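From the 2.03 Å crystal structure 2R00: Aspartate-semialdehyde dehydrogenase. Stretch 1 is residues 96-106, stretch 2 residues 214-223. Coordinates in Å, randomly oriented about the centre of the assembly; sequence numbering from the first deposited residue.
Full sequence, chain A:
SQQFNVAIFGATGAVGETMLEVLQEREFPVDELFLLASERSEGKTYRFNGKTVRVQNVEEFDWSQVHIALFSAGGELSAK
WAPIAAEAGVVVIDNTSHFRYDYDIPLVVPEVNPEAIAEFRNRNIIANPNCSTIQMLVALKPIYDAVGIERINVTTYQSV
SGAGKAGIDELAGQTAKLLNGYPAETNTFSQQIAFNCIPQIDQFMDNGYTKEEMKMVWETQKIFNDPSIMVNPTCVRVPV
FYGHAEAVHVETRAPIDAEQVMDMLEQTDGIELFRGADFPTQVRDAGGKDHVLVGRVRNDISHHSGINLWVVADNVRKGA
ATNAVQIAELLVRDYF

Stretch 1 (96-106) TSHFRYDYDIP
Stretch 2, residues 214-223: MKMVWETQKI

Stretch 1 is an irregular segment that folds through three type I turns, S97–R100, F99–D102 and D102–I105, against residues 214–223 of a helix that begins earlier; R100 and E219 lie nearest in register, their CA atoms 7.3 Å apart, and the contact buries 395 Å². At the start, S97 (chi1 p) points its CB toward the helix, 3.7 Å from K215 NZ (m, t, chi3 30°, p). The CA-to-CB bond of F99 (m) points away. R100 points toward the helix, with an extended side chain (m, t, t) that brings NH1 3.4 Å from E219 OE2 (m, t, chi3 36°) in a salt bridge whose hydrogen bond is weak; both residues are buried, and their opposite charges pair. The CA-to-CB bond of Y101 (m, chi2 97°) runs sideways, but its phenol reaches the helix: K215 NZ donates to Y101 OH at 2.7 Å, and Y101 OH donates weakly to E219 OE2, also at 2.7 Å. Y101 CD2 packs 4.1 Å from W218 CB (m, chi2 −34°).

From R100 to I105 the turns present backbone carbonyls to K222, whose almost fully extended chain (t throughout) suits a long reach from the helix. Y101 and K222 are each covered over about 95 Å² by the other stretch. Four acceptors surround K222 NZ and share its three protons: R100 O at 2.9 Å, D102 O at 2.7 Å, I105 O at 2.8 Å and a water at 2.8 Å, which donates weakly to Y101 O (2.6 Å).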

# COMPACT_ATOMS: atom_id res chain seq x y z
N THR A 96 3.27 -25.73 1.65
CA THR A 96 2.02 -25.39 2.32
C THR A 96 2.35 -24.65 3.61
O THR A 96 3.52 -24.53 4.00
CB THR A 96 1.12 -26.65 2.65
OG1 THR A 96 1.60 -27.31 3.82
CG2 THR A 96 1.12 -27.64 1.49
N SER A 97 1.32 -24.16 4.30
CA SER A 97 1.53 -23.56 5.63
C SER A 97 1.72 -24.62 6.72
O SER A 97 2.16 -24.29 7.82
CB SER A 97 0.36 -22.65 6.00
OG SER A 97 -0.83 -23.40 5.99
N HIS A 98 1.40 -25.88 6.42
CA HIS A 98 1.29 -26.87 7.51
C HIS A 98 2.50 -26.99 8.44
O HIS A 98 2.34 -26.93 9.66
CB HIS A 98 0.82 -28.27 7.05
CG HIS A 98 0.60 -29.21 8.20
ND1 HIS A 98 -0.48 -29.09 9.05
CD2 HIS A 98 1.33 -30.24 8.67
CE1 HIS A 98 -0.39 -30.00 10.00
NE2 HIS A 98 0.70 -30.72 9.79
N PHE A 99 3.71 -27.13 7.87
CA PHE A 99 4.92 -27.36 8.70
C PHE A 99 5.80 -26.14 8.94
O PHE A 99 6.86 -26.25 9.55
CB PHE A 99 5.80 -28.46 8.10
CG PHE A 99 5.15 -29.80 8.08
CD1 PHE A 99 5.06 -30.56 9.23
CD2 PHE A 99 4.65 -30.32 6.89
CE1 PHE A 99 4.45 -31.82 9.21
CE2 PHE A 99 4.06 -31.58 6.85
CZ PHE A 99 3.95 -32.33 8.01
N ARG A 100 5.36 -24.97 8.47
CA ARG A 100 6.20 -23.76 8.55
C ARG A 100 6.55 -23.34 9.98
O ARG A 100 7.58 -22.72 10.18
CB ARG A 100 5.55 -22.58 7.83
CG ARG A 100 5.33 -22.76 6.33
CD ARG A 100 4.80 -21.50 5.69
NE ARG A 100 4.53 -21.73 4.27
CZ ARG A 100 3.52 -21.20 3.59
NH1 ARG A 100 2.66 -20.39 4.18
NH2 ARG A 100 3.37 -21.49 2.30
N TYR A 101 5.69 -23.65 10.94
CA TYR A 101 5.81 -23.10 12.32
C TYR A 101 6.31 -24.15 13.31
O TYR A 101 6.49 -23.85 14.49
CB TYR A 101 4.48 -22.43 12.76
CG TYR A 101 3.91 -21.61 11.62
CD1 TYR A 101 2.93 -22.14 10.78
CD2 TYR A 101 4.43 -20.34 11.33
CE1 TYR A 101 2.46 -21.41 9.69
CE2 TYR A 101 3.96 -19.61 10.24
CZ TYR A 101 2.98 -20.16 9.42
OH TYR A 101 2.53 -19.44 8.34
N ASP A 102 6.54 -25.37 12.82
CA ASP A 102 7.08 -26.45 13.63
C ASP A 102 8.51 -26.14 14.06
O ASP A 102 9.38 -25.90 13.22
CB ASP A 102 7.01 -27.80 12.90
CG ASP A 102 5.59 -28.33 12.79
OD1 ASP A 102 4.85 -27.83 11.93
OD2 ASP A 102 5.21 -29.25 13.56
N TYR A 103 8.73 -26.14 15.37
CA TYR A 103 10.02 -25.76 15.96
C TYR A 103 11.20 -26.52 15.36
O TYR A 103 12.26 -25.95 15.12
CB TYR A 103 9.97 -26.00 17.47
CG TYR A 103 11.25 -25.68 18.21
CD1 TYR A 103 11.68 -24.38 18.37
CD2 TYR A 103 12.02 -26.71 18.79
CE1 TYR A 103 12.85 -24.08 19.06
CE2 TYR A 103 13.19 -26.42 19.48
CZ TYR A 103 13.59 -25.11 19.61
OH TYR A 103 14.75 -24.81 20.30
N ASP A 104 10.98 -27.81 15.10
CA ASP A 104 12.02 -28.71 14.63
C ASP A 104 12.21 -28.77 13.10
O ASP A 104 13.06 -29.51 12.60
CB ASP A 104 11.75 -30.12 15.18
CG ASP A 104 10.28 -30.59 14.98
OD1 ASP A 104 9.33 -29.77 14.83
OD2 ASP A 104 10.08 -31.82 15.01
N ILE A 105 11.42 -27.98 12.37
CA ILE A 105 11.44 -28.04 10.90
C ILE A 105 11.94 -26.71 10.35
O ILE A 105 11.39 -25.66 10.70
CB ILE A 105 10.04 -28.41 10.33
CG1 ILE A 105 9.68 -29.85 10.75
CG2 ILE A 105 10.00 -28.22 8.78
CD1 ILE A 105 8.28 -30.35 10.34
N PRO A 106 13.01 -26.74 9.52
CA PRO A 106 13.54 -25.51 8.95
C PRO A 106 12.59 -24.87 7.94
O PRO A 106 11.93 -25.57 7.18
CB PRO A 106 14.81 -25.98 8.23
CG PRO A 106 14.54 -27.40 7.87
CD PRO A 106 13.77 -27.92 9.07
N MET A 214 -0.20 -12.41 11.55
CA MET A 214 0.66 -13.00 12.58
C MET A 214 1.56 -14.08 11.99
O MET A 214 2.71 -14.24 12.40
CB MET A 214 -0.18 -13.58 13.73
CG MET A 214 -0.73 -12.52 14.69
SD MET A 214 0.42 -11.20 15.15
CE MET A 214 1.85 -12.05 15.87
N LYS A 215 1.04 -14.82 11.01
CA LYS A 215 1.84 -15.87 10.38
C LYS A 215 3.05 -15.31 9.67
O LYS A 215 4.12 -15.91 9.71
CB LYS A 215 0.98 -16.72 9.44
CG LYS A 215 0.22 -17.82 10.17
CD LYS A 215 -1.00 -18.32 9.42
CE LYS A 215 -0.85 -18.23 7.91
NZ LYS A 215 0.04 -19.27 7.35
N MET A 216 2.90 -14.13 9.06
CA MET A 216 4.01 -13.43 8.43
C MET A 216 5.07 -13.01 9.45
O MET A 216 6.27 -13.14 9.20
CB MET A 216 3.48 -12.22 7.65
CG MET A 216 4.51 -11.51 6.80
SD MET A 216 3.78 -10.57 5.42
CE MET A 216 5.24 -10.48 4.38
N VAL A 217 4.63 -12.52 10.61
CA VAL A 217 5.53 -12.19 11.69
C VAL A 217 6.38 -13.41 12.05
O VAL A 217 7.59 -13.32 12.12
CB VAL A 217 4.77 -11.75 12.96
CG1 VAL A 217 5.74 -11.52 14.11
CG2 VAL A 217 3.94 -10.49 12.69
N TRP A 218 5.71 -14.53 12.27
CA TRP A 218 6.37 -15.74 12.75
C TRP A 218 7.31 -16.33 11.70
O TRP A 218 8.42 -16.77 12.03
CB TRP A 218 5.33 -16.78 13.20
CG TRP A 218 4.48 -16.29 14.36
CD1 TRP A 218 4.87 -15.46 15.38
CD2 TRP A 218 3.11 -16.63 14.61
NE1 TRP A 218 3.82 -15.25 16.25
CE2 TRP A 218 2.73 -15.96 15.81
CE3 TRP A 218 2.17 -17.44 13.96
CZ2 TRP A 218 1.45 -16.06 16.35
CZ3 TRP A 218 0.88 -17.53 14.50
CH2 TRP A 218 0.53 -16.84 15.68
N GLU A 219 6.88 -16.32 10.43
CA GLU A 219 7.77 -16.71 9.33
C GLU A 219 9.01 -15.82 9.23
O GLU A 219 10.12 -16.32 9.09
CB GLU A 219 7.01 -16.75 7.99
CG GLU A 219 5.95 -17.86 7.91
CD GLU A 219 5.34 -18.00 6.52
OE1 GLU A 219 6.05 -17.83 5.52
OE2 GLU A 219 4.13 -18.34 6.44
N THR A 220 8.82 -14.51 9.31
CA THR A 220 9.91 -13.53 9.19
C THR A 220 10.97 -13.67 10.29
O THR A 220 12.18 -13.69 10.02
CB THR A 220 9.35 -12.09 9.16
OG1 THR A 220 8.54 -11.94 7.98
CG2 THR A 220 10.45 -11.04 9.14
N GLN A 221 10.49 -13.79 11.53
CA GLN A 221 11.36 -13.99 12.70
C GLN A 221 12.12 -15.31 12.66
O GLN A 221 13.29 -15.37 13.08
CB GLN A 221 10.54 -13.89 13.98
CG GLN A 221 10.04 -12.48 14.29
CD GLN A 221 9.17 -12.41 15.53
OE1 GLN A 221 8.59 -13.42 15.96
NE2 GLN A 221 9.04 -11.22 16.10
N LYS A 222 11.45 -16.37 12.20
CA LYS A 222 12.08 -17.69 12.03
C LYS A 222 13.20 -17.66 10.98
O LYS A 222 14.31 -18.13 11.24
CB LYS A 222 11.03 -18.74 11.64
CG LYS A 222 11.57 -20.17 11.55
CD LYS A 222 10.43 -21.20 11.54
CE LYS A 222 10.94 -22.64 11.67
NZ LYS A 222 9.80 -23.61 11.87
N ILE A 223 12.90 -17.12 9.80
CA ILE A 223 13.88 -17.10 8.71
C ILE A 223 15.12 -16.27 9.08
O ILE A 223 16.24 -16.72 8.87
CB ILE A 223 13.25 -16.67 7.37
CG1 ILE A 223 12.23 -17.73 6.92
CG2 ILE A 223 14.32 -16.50 6.28
CD1 ILE A 223 11.16 -17.24 5.94
O HOH W 1 8.78 -22.65 14.29